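PDB 4F1V: putative alkaline phosphatase from Pseudomonas fluorescens, which binds phosphate with high affinity in the periplasm and probably hands it to a PstSACB-type ABC transporter for import. Local coordinates for residues A[6-11]-A[31-36]; A[97-102]-A[131-136]; A[146-151]-A[205-210]; A[150-155]-A[288-293]. All coordinates share one frame; numbering follows the deposited sequence.

Interaction 1 of 4, residues A[6-11]-A[31-36]; sequences GGATLP and VGSGNG. With PI (hydrogenphosphate ion), chain B.
Gly7 and Gly36 meet backbone to backbone where the strand 5-7 ends against the first turn of the helix 33-42. Their CA atoms lie 3.6 Å apart; a CB on Gly36 would collide with CA of Gly7, and the backbone angles of Gly7 and Gly32 themselves call for glycine. Beside this tight spot the carbonyl O of Gly7 accepts twice: Val31 N reaches it in the carbonyl plane, on a lone pair, at 2.8 Å, and Gly32 N comes from above that plane at 2.9 Å. The helix start is thereby fixed to the strand end. The looser side lies at Val31, partly exposed, whose CG2 stands 3.8 Å from Gly7 N. On the phosphate side, Thr9 OG1 sits between its backbone N and carbonyl carbon (chi1 71°), which puts the hydroxyl beside its own N-H; both donate to phosphate O2, OG1 at 2.7 Å, while CG2 packs 3.7 Å from Gly32 N. Ser33 grips O1 in the same two-handed way, its OG 2.7 Å from O1 and also accepting from Asp63 N; Leu10 N donates to O4. A valine in place of Thr9 would probably leave O2 one donor short and Ser191 OG, which also bonds OG1, without its mate. Every bond from these residues to the anion is given by an uncharged N-H or O-H, with Ser33 N at a helix start, which suggests that dipoles carry much of the anion's stabilisation here, a full positive charge coming from Arg142 elsewhere in the pocket.

Interaction 2 of 4, residues A[97-102]-A[131-136]; sequences IPFNKS and SGRTGP
The Phe99 ring and the Arg133 guanidinium stand nearly perpendicular, their planes 84° apart, with Lys101 O and Arg133 NH1 at the ring edge, NH1 3.9 Å from CE1 of Phe99. Over one face of the guanidinium lies Ser102 O, offset toward the rim; its edges carry Lys101 O and Ser131 O. Arg133 takes Lys101 O side-on with two nitrogens, NH1 at 3.0 Å and little tilted from the carbonyl plane, NE at 2.9 Å from above it, while NH2 bonds Ser131 O. Gly103 O and Ala105 O receive further N-H groups from NH1 and NH2; a buried arginine, rich in planar donors, suits a place ringed by carbonyls. Lys101 runs the other way alongside it: CG, anti to the backbone N (chi1 -173°), lies 3.7 Å from CD of Arg133, and a bend at chi2 sends NZ to Thr134 O, 2.8 Å away in one of two conformers of Thr134, a less certain bond. Ser131 OG accepts from Arg133 N, forming an ST turn. The contact joins an outermost strand, 99-100, of a four-stranded mixed sheet to the loop leading into its strand 138-142, within the Venus-flytrap fold of periplasmic binding proteins.

Interaction 3 of 4, residues A[146-151]-A[205-210]; sequences SGTTEL and ITYMSP. With PI (hydrogenphosphate ion), chain B.
The first turn of the helix 147-159 passes the irregular segment 205-210 with its closest CA atoms, those of Thr148 and Met208, 6.7 Å apart, and it is side chains and a water that bridge the gap. Tyr207 does most of this. With CG between the backbone N and the carbonyl carbon (chi1 57°), its ring reaches to the helix and offers an edge to both threonines. Thr148 CG2 lies near the ring plane, 3.8 Å from CD1 of Tyr207, and farther along the same edge Thr149 OG1 is hydrogen-bonded to Tyr207 OH at 2.7 Å. That hydroxyl also accepts from Arg142 N, so a phenylalanine in place of Tyr207 would probably leave both Thr149 OG1 and the backbone N of Arg142, a phosphate-binding residue, without this mate. The helix start is an anion-binding N-terminus, capped by Ser146: its OG accepts from Thr149 N at 3.0 Å and donates to phosphate O3. Threonine suits position 148 because its two branches do different work. OG1, anti to the carbonyl carbon (chi1 -51°), donates to O3 at 2.7 Å, while the methyl packs against Tyr207. Thr148 N bonds O3 as well, giving that oxygen three protein donors here, and Gly147 N goes to O1 at 2.8 Å; the helix dipole would favour the negative charge at this end. A water donates to Thr148 OG1 at 2.8 Å and accepts from Ser209 N, while Ser209 OG turns instead to Leu10 O.

Interaction 4 of 4, residues A[150-155]-A[288-293]; sequences ELFTRF and YPILGF
Phe155 presses its ring onto Ile290 and Pro289, and its atoms can be followed outward in turn. CG is anti to the backbone N (chi1 -178°), which carries the ring away from the helix toward the segment 288-293. CB of Phe155 meets the methyl CG2 of Ile290 at 3.8 Å, and CG also lies against that methyl. CD2 and CE2 lie beneath CG1 and CD1 of Ile290; on the far side of the ring CE1 approaches Pro289 O at 3.6 Å and Pro289 CB at 3.8 Å, and CZ at the tip rests near the same CB. Over the ring's centre stands CG1 of Ile290, 3.8 Å from the centroid and 8° off the normal, a clear CH-pi contact. A branched isoleucine suits this place: CG2 covers the root of the phenylalanine, CG1 its face, and CD1 extends to the ring edge of Phe152. One helical turn back, Leu151 places CD2 3.7 Å from Phe293 O and 4.0 Å from CA of Gly292, where any CB would clash with that methyl; glycine lets the helix lie close to the strand. No direct hydrogen bond crosses the contact, but a water donates to Leu151 O at 2.8 Å and to Leu291 O at 2.7 Å. Around this apolar seam, Leu114 of helix 111-119 touches both Phe155 and Ile290, and Tyr283 meets the Phe155 ring edge-to-face. Thr93 of the antiparallel strand 85-94 bonds Gly292 and touches Leu151, so the helix 147-159 packs against both strands of this edge of the five-stranded sheet.

How the interactions relate
Interactions 1 and 3 hold the phosphate between them, with Arg142 completing the site: their centres are about 12 Å apart, and apart from the ion they touch where Leu10 CD1 packs 3.6 Å from Thr148 OG1. Interaction 4 continues interaction 3 down the helix 147-159, with centres about 8 Å apart, and the stacked rings of Tyr207 and Phe152 connect them, CG of Tyr207 lying 3.4 Å from CD2 of Phe152. Interaction 2 is remote, its centre about 29 Å from that of interaction 1, yet its segment 97-102 reaches inward: Pro98 O lies 3.1 Å from Thr206 N, a probable hydrogen bond, and Ile97 packs on Phe152. A chain of contacts therefore runs from the periphery to the pocket.

Interaction 1 of 4, residues A[6-11]-A[31-36]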
loop_
_atom_site.group_PDB
_atom_site.type_symbol
_atom_site.label_atom_id
_atom_site.label_comp_id
_atom_site.label_asym_id
_atom_site.label_seq_id
_atom_site.Cartn_x
_atom_site.Cartn_y
_atom_site.Cartn_z
ATOM N N GLY A 6 -10.387 -4.243 -7.847
ATOM C CA GLY A 6 -10.551 -4.319 -6.396
ATOM C C GLY A 6 -9.254 -4.780 -5.781
ATOM O O GLY A 6 -8.263 -5.019 -6.462
ATOM N N GLY A 7 -9.271 -4.907 -4.429
ATOM C CA GLY A 7 -8.078 -5.327 -3.710
ATOM C C GLY A 7 -7.827 -4.456 -2.510
ATOM O O GLY A 7 -8.715 -4.243 -1.658
ATOM N N ALA A 8 -6.589 -3.930 -2.406
ATOM C CA ALA A 8 -6.135 -3.103 -1.299
ATOM C C ALA A 8 -7.210 -2.136 -0.804
ATOM O O ALA A 8 -7.772 -1.358 -1.590
ATOM C CB ALA A 8 -4.924 -2.302 -1.765
ATOM N N THR A 9 -7.413 -2.121 0.521
ATOM C CA THR A 9 -8.251 -1.123 1.148
ATOM C C THR A 9 -7.519 0.195 1.442
ATOM O O THR A 9 -8.173 1.244 1.510
ATOM C CB THR A 9 -8.953 -1.642 2.443
ATOM O OG1 THR A 9 -7.992 -1.804 3.517
ATOM C CG2 THR A 9 -9.733 -2.893 2.188
ATOM N N LEU A 10 -6.188 0.174 1.587
ATOM C CA LEU A 10 -5.468 1.398 1.961
ATOM C C LEU A 10 -5.863 2.568 1.046
ATOM O O LEU A 10 -6.105 3.679 1.578
ATOM C CB LEU A 10 -3.971 1.111 2.062
ATOM C CG LEU A 10 -3.007 2.306 2.174
ATOM C CD1 LEU A 10 -1.775 1.944 2.948
ATOM C CD2 LEU A 10 -2.622 2.856 0.780
ATOM N N PRO A 11 -5.922 2.385 -0.274
ATOM C CA PRO A 11 -6.249 3.478 -1.222
ATOM C C PRO A 11 -7.673 3.398 -1.790
ATOM O O PRO A 11 -7.975 4.017 -2.790
ATOM C CB PRO A 11 -5.253 3.283 -2.359
ATOM C CG PRO A 11 -5.223 1.777 -2.477
ATOM C CD PRO A 11 -5.420 1.229 -1.055
ATOM N N VAL A 31 -11.132 -5.212 -0.601
ATOM C CA VAL A 31 -11.147 -6.523 0.052
ATOM C C VAL A 31 -9.822 -6.895 0.661
ATOM O O VAL A 31 -9.745 -7.978 1.241
ATOM C CB VAL A 31 -11.655 -7.628 -0.918
ATOM C CG1 VAL A 31 -13.146 -7.513 -1.183
ATOM C CG2 VAL A 31 -10.845 -7.616 -2.236
ATOM N N GLY A 32 -8.773 -6.074 0.531
ATOM C CA GLY A 32 -7.438 -6.452 0.989
ATOM C C GLY A 32 -6.549 -6.845 -0.195
ATOM O O GLY A 32 -7.012 -7.393 -1.188
ATOM N N SER A 33 -5.245 -6.590 -0.022
ATOM C CA SER A 33 -4.318 -6.884 -1.085
ATOM C C SER A 33 -4.163 -8.332 -1.416
ATOM O O SER A 33 -4.025 -8.717 -2.584
ATOM C CB SER A 33 -2.916 -6.285 -0.781
ATOM O OG SER A 33 -2.916 -4.871 -0.742
ATOM N N GLY A 34 -4.157 -9.210 -0.400
ATOM C CA GLY A 34 -4.069 -10.649 -0.688
ATOM C C GLY A 34 -5.227 -11.115 -1.567
ATOM O O GLY A 34 -5.066 -11.868 -2.535
ATOM N N ASN A 35 -6.442 -10.665 -1.208
ATOM C CA ASN A 35 -7.620 -11.005 -2.021
ATOM C C ASN A 35 -7.516 -10.402 -3.422
ATOM O O ASN A 35 -7.930 -11.031 -4.396
ATOM C CB ASN A 35 -8.884 -10.557 -1.319
ATOM C CG ASN A 35 -9.269 -11.466 -0.197
ATOM O OD1 ASN A 35 -9.157 -12.699 -0.327
ATOM N ND2 ASN A 35 -9.726 -10.900 0.944
ATOM N N GLY A 36 -7.001 -9.168 -3.531
ATOM C CA GLY A 36 -6.866 -8.556 -4.847
ATOM C C GLY A 36 -5.893 -9.335 -5.757
ATOM O O GLY A 36 -6.184 -9.573 -6.938
HETATM P P PI B . -4.650 -3.451 2.397
HETATM O O1 PI B . -4.081 -4.652 1.642
HETATM O O2 PI B . -6.166 -3.568 2.570
HETATM O O3 PI B . -3.941 -3.286 3.747
HETATM O O4 PI B . -4.396 -2.176 1.544
#

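Interaction 2 of 4, residues A[97-102]-A[131-136]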
loop_
_atom_site.group_PDB
_atom_site.type_symbol
_atom_site.label_atom_id
_atom_site.label_comp_id
_atom_site.label_asym_id
_atom_site.label_seq_id
_atom_site.Cartn_x
_atom_site.Cartn_y
_atom_site.Cartn_z
ATOM N N ILE A 97 0.098 5.932 12.577
ATOM C CA ILE A 97 -0.020 5.215 13.840
ATOM C C ILE A 97 -1.137 5.886 14.676
ATOM O O ILE A 97 -0.871 6.620 15.637
ATOM C CB ILE A 97 1.327 5.191 14.611
ATOM C CG1 ILE A 97 2.481 4.654 13.740
ATOM C CG2 ILE A 97 1.193 4.324 15.883
ATOM C CD1 ILE A 97 2.358 3.264 13.211
ATOM N N PRO A 98 -2.414 5.655 14.289
ATOM C CA PRO A 98 -3.522 6.199 15.069
ATOM C C PRO A 98 -3.692 5.377 16.370
ATOM O O PRO A 98 -3.400 4.200 16.423
ATOM C CB PRO A 98 -4.722 6.078 14.135
ATOM C CG PRO A 98 -4.388 4.809 13.341
ATOM C CD PRO A 98 -2.893 4.883 13.132
ATOM N N PHE A 99 -4.257 6.072 17.379
ATOM C CA PHE A 99 -4.493 5.445 18.653
ATOM C C PHE A 99 -5.714 6.070 19.337
ATOM O O PHE A 99 -6.086 7.203 19.008
ATOM C CB PHE A 99 -3.253 5.514 19.572
ATOM C CG PHE A 99 -2.839 6.930 19.923
ATOM C CD1 PHE A 99 -3.356 7.585 21.033
ATOM C CD2 PHE A 99 -1.946 7.666 19.109
ATOM C CE1 PHE A 99 -3.030 8.889 21.332
ATOM C CE2 PHE A 99 -1.634 8.962 19.394
ATOM C CZ PHE A 99 -2.166 9.599 20.509
ATOM N N ASN A 100 -6.285 5.339 20.280
ATOM C CA ASN A 100 -7.419 5.768 21.064
ATOM C C ASN A 100 -7.035 5.822 22.541
ATOM O O ASN A 100 -7.133 4.827 23.261
ATOM C CB ASN A 100 -8.594 4.772 20.840
ATOM C CG ASN A 100 -9.767 5.103 21.697
ATOM O OD1 ASN A 100 -9.977 6.261 22.055
ATOM N ND2 ASN A 100 -10.530 4.094 22.085
ATOM N N LYS A 101 -6.562 6.993 22.983
ATOM C CA LYS A 101 -6.125 7.227 24.365
ATOM C C LYS A 101 -6.126 8.735 24.558
ATOM O O LYS A 101 -5.269 9.423 23.996
ATOM C CB LYS A 101 -4.751 6.593 24.663
ATOM C CG LYS A 101 -4.345 6.676 26.120
ATOM C CD LYS A 101 -5.157 5.807 27.024
ATOM C CE LYS A 101 -4.603 5.838 28.449
ATOM N NZ LYS A 101 -5.369 5.000 29.381
ATOM N N SER A 102 -7.088 9.279 25.305
ATOM C CA SER A 102 -7.278 10.679 25.400
ATOM C C SER A 102 -6.108 11.383 26.147
ATOM O O SER A 102 -5.334 10.759 26.912
ATOM C CB SER A 102 -8.609 11.023 26.056
ATOM O OG SER A 102 -8.548 10.621 27.418
ATOM N N SER A 131 4.281 10.912 27.468
ATOM C CA SER A 131 2.941 10.651 26.889
ATOM C C SER A 131 1.795 11.312 27.633
ATOM O O SER A 131 0.703 11.413 27.075
ATOM C CB SER A 131 2.697 9.148 26.753
ATOM O OG SER A 131 2.471 8.652 28.049
ATOM N N GLY A 132 1.989 11.624 28.907
ATOM C CA GLY A 132 0.959 12.084 29.768
ATOM C C GLY A 132 -0.098 11.083 30.098
ATOM O O GLY A 132 -1.106 11.402 30.752
ATOM N N ARG A 133 0.109 9.800 29.721
ATOM C CA ARG A 133 -0.906 8.770 29.738
ATOM C C ARG A 133 -0.395 7.595 30.548
ATOM O O ARG A 133 0.782 7.310 30.599
ATOM C CB ARG A 133 -1.224 8.339 28.302
ATOM C CG ARG A 133 -1.963 9.391 27.503
ATOM C CD ARG A 133 -1.713 9.215 25.997
ATOM N NE ARG A 133 -2.626 9.964 25.121
ATOM C CZ ARG A 133 -2.538 11.253 24.835
ATOM N NH1 ARG A 133 -3.406 11.763 24.000
ATOM N NH2 ARG A 133 -1.584 12.023 25.356
ATOM N N THR A 134 -1.361 6.939 31.164
ATOM C CA THR A 134 -1.094 5.767 31.921
ATOM C C THR A 134 -2.039 4.622 31.523
ATOM O O THR A 134 -3.078 4.780 30.905
ATOM C CB THR A 134 -1.273 6.030 33.485
ATOM O OG1 THR A 134 -2.638 6.375 33.762
ATOM C CG2 THR A 134 -0.308 7.094 33.946
ATOM N N GLY A 135 -1.676 3.435 31.958
ATOM C CA GLY A 135 -2.525 2.287 31.758
ATOM C C GLY A 135 -2.115 1.410 30.579
ATOM O O GLY A 135 -1.090 1.671 29.925
ATOM N N PRO A 136 -2.854 0.387 30.304
ATOM C CA PRO A 136 -2.413 -0.669 29.360
ATOM C C PRO A 136 -2.553 -0.214 27.917
ATOM O O PRO A 136 -3.397 0.634 27.596
ATOM C CB PRO A 136 -3.411 -1.797 29.567
ATOM C CG PRO A 136 -4.656 -1.190 30.238
ATOM C CD PRO A 136 -4.069 -0.019 31.049
HETATM O O HOH W 1 -5.406 2.274 28.597
#

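Interaction 3 of 4, residues A[146-151]-A[205-210]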
loop_
_atom_site.group_PDB
_atom_site.type_symbol
_atom_site.label_atom_id
_atom_site.label_comp_id
_atom_site.label_asym_id
_atom_site.label_seq_id
_atom_site.Cartn_x
_atom_site.Cartn_y
_atom_site.Cartn_z
ATOM N N SER A 146 -2.581 -8.411 4.101
ATOM C CA SER A 146 -2.691 -6.989 3.958
ATOM C C SER A 146 -1.404 -6.356 3.441
ATOM O O SER A 146 -0.303 -6.612 3.954
ATOM C CB SER A 146 -3.007 -6.395 5.353
ATOM O OG SER A 146 -2.785 -5.017 5.485
ATOM N N GLY A 147 -1.586 -5.482 2.453
ATOM C CA GLY A 147 -0.480 -4.669 1.987
ATOM C C GLY A 147 -0.052 -3.597 2.981
ATOM O O GLY A 147 1.152 -3.238 3.016
ATOM N N THR A 148 -0.962 -3.052 3.766
ATOM C CA THR A 148 -0.586 -2.145 4.843
ATOM C C THR A 148 0.368 -2.866 5.802
ATOM O O THR A 148 1.414 -2.335 6.237
ATOM C CB THR A 148 -1.772 -1.596 5.612
ATOM O OG1 THR A 148 -2.757 -1.051 4.704
ATOM C CG2 THR A 148 -1.339 -0.460 6.541
ATOM N N THR A 149 0.031 -4.114 6.139
ATOM C CA THR A 149 0.944 -4.928 6.963
ATOM C C THR A 149 2.297 -5.070 6.271
ATOM O O THR A 149 3.340 -4.968 6.961
ATOM C CB THR A 149 0.364 -6.324 7.249
ATOM O OG1 THR A 149 -0.829 -6.134 8.022
ATOM C CG2 THR A 149 1.366 -7.206 8.007
ATOM N N GLU A 150 2.333 -5.359 4.967
ATOM C CA GLU A 150 3.628 -5.506 4.297
ATOM C C GLU A 150 4.432 -4.188 4.406
ATOM O O GLU A 150 5.627 -4.207 4.743
ATOM C CB GLU A 150 3.426 -5.948 2.845
ATOM C CG GLU A 150 4.775 -6.259 2.159
ATOM C CD GLU A 150 4.569 -6.884 0.780
ATOM O OE1 GLU A 150 4.008 -8.003 0.711
ATOM O OE2 GLU A 150 4.978 -6.241 -0.247
ATOM N N LEU A 151 3.803 -3.047 4.109
ATOM C CA LEU A 151 4.527 -1.778 4.171
ATOM C C LEU A 151 5.077 -1.512 5.586
ATOM O O LEU A 151 6.183 -0.990 5.762
ATOM C CB LEU A 151 3.619 -0.611 3.742
ATOM C CG LEU A 151 3.233 -0.583 2.266
ATOM C CD1 LEU A 151 2.292 0.575 2.021
ATOM C CD2 LEU A 151 4.462 -0.515 1.374
ATOM N N ILE A 205 -3.981 0.958 19.863
ATOM C CA ILE A 205 -3.057 1.571 18.908
ATOM C C ILE A 205 -2.937 0.623 17.689
ATOM O O ILE A 205 -3.054 -0.586 17.834
ATOM C CB ILE A 205 -1.644 1.818 19.567
ATOM C CG1 ILE A 205 -0.747 2.661 18.663
ATOM C CG2 ILE A 205 -0.990 0.525 20.019
ATOM C CD1 ILE A 205 0.378 3.309 19.473
ATOM N N THR A 206 -2.666 1.179 16.519
ATOM C CA THR A 206 -2.508 0.352 15.302
ATOM C C THR A 206 -1.626 1.099 14.287
ATOM O O THR A 206 -1.130 2.189 14.560
ATOM C CB THR A 206 -3.897 -0.012 14.722
ATOM O OG1 THR A 206 -3.766 -1.062 13.760
ATOM C CG2 THR A 206 -4.569 1.149 14.066
ATOM N N TYR A 207 -1.491 0.441 13.122
ATOM C CA TYR A 207 -0.844 0.986 11.940
ATOM C C TYR A 207 -1.900 1.069 10.841
ATOM O O TYR A 207 -2.819 0.242 10.780
ATOM C CB TYR A 207 0.361 0.095 11.506
ATOM C CG TYR A 207 -0.031 -1.341 11.243
ATOM C CD1 TYR A 207 -0.365 -1.769 9.965
ATOM C CD2 TYR A 207 -0.141 -2.248 12.294
ATOM C CE1 TYR A 207 -0.783 -3.080 9.722
ATOM C CE2 TYR A 207 -0.543 -3.560 12.042
ATOM C CZ TYR A 207 -0.857 -3.985 10.783
ATOM O OH TYR A 207 -1.303 -5.268 10.572
ATOM N N MET A 208 -1.801 2.094 9.959
ATOM C CA MET A 208 -2.993 2.403 9.142
ATOM C C MET A 208 -2.683 3.278 7.938
ATOM O O MET A 208 -1.845 4.199 7.988
ATOM C CB MET A 208 -3.996 3.162 10.048
ATOM C CG MET A 208 -5.357 3.471 9.473
ATOM S SD MET A 208 -6.267 2.047 8.807
ATOM C CE MET A 208 -6.303 1.012 10.245
ATOM N N SER A 209 -3.453 3.037 6.880
ATOM C CA SER A 209 -3.577 3.979 5.777
ATOM C C SER A 209 -3.714 5.424 6.285
ATOM O O SER A 209 -4.547 5.660 7.178
ATOM C CB SER A 209 -4.861 3.656 4.972
ATOM O OG SER A 209 -5.140 4.646 4.061
ATOM N N PRO A 210 -3.012 6.391 5.701
ATOM C CA PRO A 210 -3.169 7.764 6.180
ATOM C C PRO A 210 -4.524 8.335 5.852
ATOM O O PRO A 210 -4.953 9.306 6.496
ATOM C CB PRO A 210 -2.011 8.497 5.497
ATOM C CG PRO A 210 -1.801 7.697 4.221
ATOM C CD PRO A 210 -2.009 6.266 4.631
HETATM P P PI B . -4.650 -3.451 2.397
HETATM O O1 PI B . -4.081 -4.652 1.642
HETATM O O2 PI B . -6.166 -3.568 2.570
HETATM O O3 PI B . -3.941 -3.286 3.747
HETATM O O4 PI B . -4.396 -2.176 1.544
HETATM O O HOH W 2 -4.572 0.444 6.241
#

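Interaction 4 of 4, residues A[150-155]-A[288-293]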
loop_
_atom_site.group_PDB
_atom_site.type_symbol
_atom_site.label_atom_id
_atom_site.label_comp_id
_atom_site.label_asym_id
_atom_site.label_seq_id
_atom_site.Cartn_x
_atom_site.Cartn_y
_atom_site.Cartn_z
ATOM N N GLU A 150 2.333 -5.359 4.967
ATOM C CA GLU A 150 3.628 -5.506 4.297
ATOM C C GLU A 150 4.432 -4.188 4.406
ATOM O O GLU A 150 5.627 -4.207 4.743
ATOM C CB GLU A 150 3.426 -5.948 2.845
ATOM C CG GLU A 150 4.775 -6.259 2.159
ATOM C CD GLU A 150 4.569 -6.884 0.780
ATOM O OE1 GLU A 150 4.008 -8.003 0.711
ATOM O OE2 GLU A 150 4.978 -6.241 -0.247
ATOM N N LEU A 151 3.803 -3.047 4.109
ATOM C CA LEU A 151 4.527 -1.778 4.171
ATOM C C LEU A 151 5.077 -1.512 5.586
ATOM O O LEU A 151 6.183 -0.990 5.762
ATOM C CB LEU A 151 3.619 -0.611 3.742
ATOM C CG LEU A 151 3.233 -0.583 2.266
ATOM C CD1 LEU A 151 2.292 0.575 2.021
ATOM C CD2 LEU A 151 4.462 -0.515 1.374
ATOM N N PHE A 152 4.270 -1.809 6.589
ATOM C CA PHE A 152 4.649 -1.558 8.003
ATOM C C PHE A 152 5.757 -2.514 8.485
ATOM O O PHE A 152 6.699 -2.084 9.137
ATOM C CB PHE A 152 3.390 -1.657 8.865
ATOM C CG PHE A 152 3.617 -1.323 10.337
ATOM C CD1 PHE A 152 4.184 -0.137 10.746
ATOM C CD2 PHE A 152 3.218 -2.221 11.310
ATOM C CE1 PHE A 152 4.361 0.203 12.065
ATOM C CE2 PHE A 152 3.383 -1.907 12.665
ATOM C CZ PHE A 152 3.929 -0.725 13.046
ATOM N N THR A 153 5.592 -3.789 8.170
ATOM C CA THR A 153 6.600 -4.765 8.600
ATOM C C THR A 153 7.904 -4.599 7.857
ATOM O O THR A 153 8.958 -4.936 8.411
ATOM C CB THR A 153 6.082 -6.207 8.550
ATOM O OG1 THR A 153 5.782 -6.606 7.183
ATOM C CG2 THR A 153 4.920 -6.431 9.467
ATOM N N ARG A 154 7.927 -4.022 6.648
ATOM C CA ARG A 154 9.218 -3.624 6.048
ATOM C C ARG A 154 9.964 -2.684 6.973
ATOM O O ARG A 154 11.200 -2.767 7.142
ATOM C CB ARG A 154 9.010 -3.001 4.661
ATOM C CG ARG A 154 8.625 -4.055 3.598
ATOM C CD ARG A 154 8.559 -3.419 2.191
ATOM N NE ARG A 154 8.046 -4.289 1.179
ATOM C CZ ARG A 154 8.636 -5.399 0.719
ATOM N NH1 ARG A 154 9.874 -5.675 1.055
ATOM N NH2 ARG A 154 7.963 -6.150 -0.175
ATOM N N PHE A 155 9.240 -1.707 7.559
ATOM C CA PHE A 155 9.877 -0.689 8.416
ATOM C C PHE A 155 10.383 -1.361 9.707
ATOM O O PHE A 155 11.528 -1.179 10.145
ATOM C CB PHE A 155 8.898 0.446 8.714
ATOM C CG PHE A 155 9.523 1.524 9.553
ATOM C CD1 PHE A 155 10.357 2.457 8.951
ATOM C CD2 PHE A 155 9.317 1.666 10.913
ATOM C CE1 PHE A 155 10.951 3.484 9.666
ATOM C CE2 PHE A 155 9.916 2.680 11.661
ATOM C CZ PHE A 155 10.724 3.583 11.028
ATOM N N TYR A 288 8.914 12.260 7.908
ATOM C CA TYR A 288 8.284 11.124 8.573
ATOM C C TYR A 288 8.876 9.806 8.018
ATOM O O TYR A 288 9.020 9.675 6.792
ATOM C CB TYR A 288 6.780 11.165 8.305
ATOM C CG TYR A 288 6.025 10.082 9.030
ATOM C CD1 TYR A 288 5.685 10.247 10.377
ATOM C CD2 TYR A 288 5.634 8.893 8.392
ATOM C CE1 TYR A 288 4.969 9.268 11.070
ATOM C CE2 TYR A 288 4.920 7.911 9.067
ATOM C CZ TYR A 288 4.577 8.085 10.417
ATOM O OH TYR A 288 3.832 7.184 11.111
ATOM N N PRO A 289 9.198 8.840 8.858
ATOM C CA PRO A 289 10.063 7.739 8.383
ATOM C C PRO A 289 9.345 6.566 7.733
ATOM O O PRO A 289 9.991 5.768 7.068
ATOM C CB PRO A 289 10.814 7.308 9.643
ATOM C CG PRO A 289 9.884 7.647 10.768
ATOM C CD PRO A 289 9.249 8.937 10.365
ATOM N N ILE A 290 8.025 6.341 8.015
ATOM C CA ILE A 290 7.366 5.126 7.570
ATOM C C ILE A 290 6.572 5.370 6.320
ATOM O O ILE A 290 5.563 6.137 6.338
ATOM C CB ILE A 290 6.434 4.496 8.639
ATOM C CG1 ILE A 290 6.997 4.627 10.076
ATOM C CG2 ILE A 290 6.191 3.030 8.288
ATOM C CD1 ILE A 290 6.078 4.069 11.134
ATOM N N LEU A 291 6.963 4.791 5.187
ATOM C CA LEU A 291 6.375 5.106 3.885
ATOM C C LEU A 291 6.574 3.906 2.928
ATOM O O LEU A 291 7.363 2.983 3.184
ATOM C CB LEU A 291 6.918 6.404 3.290
ATOM C CG LEU A 291 8.282 6.324 2.585
ATOM C CD1 LEU A 291 8.688 7.716 2.109
ATOM C CD2 LEU A 291 9.400 5.744 3.447
ATOM N N GLY A 292 5.900 3.998 1.770
ATOM C CA GLY A 292 6.104 3.057 0.659
ATOM C C GLY A 292 5.141 3.356 -0.454
ATOM O O GLY A 292 4.622 4.485 -0.530
ATOM N N PHE A 293 4.932 2.391 -1.358
ATOM C CA PHE A 293 4.047 2.549 -2.511
ATOM C C PHE A 293 2.881 1.590 -2.429
ATOM O O PHE A 293 2.985 0.466 -1.921
ATOM C CB PHE A 293 4.796 2.334 -3.865
ATOM C CG PHE A 293 5.814 3.417 -4.120
ATOM C CD1 PHE A 293 7.112 3.315 -3.633
ATOM C CD2 PHE A 293 5.427 4.564 -4.784
ATOM C CE1 PHE A 293 8.019 4.348 -3.837
ATOM C CE2 PHE A 293 6.339 5.590 -4.988
ATOM C CZ PHE A 293 7.642 5.480 -4.543
HETATM O O HOH W 3 7.667 0.316 3.746
#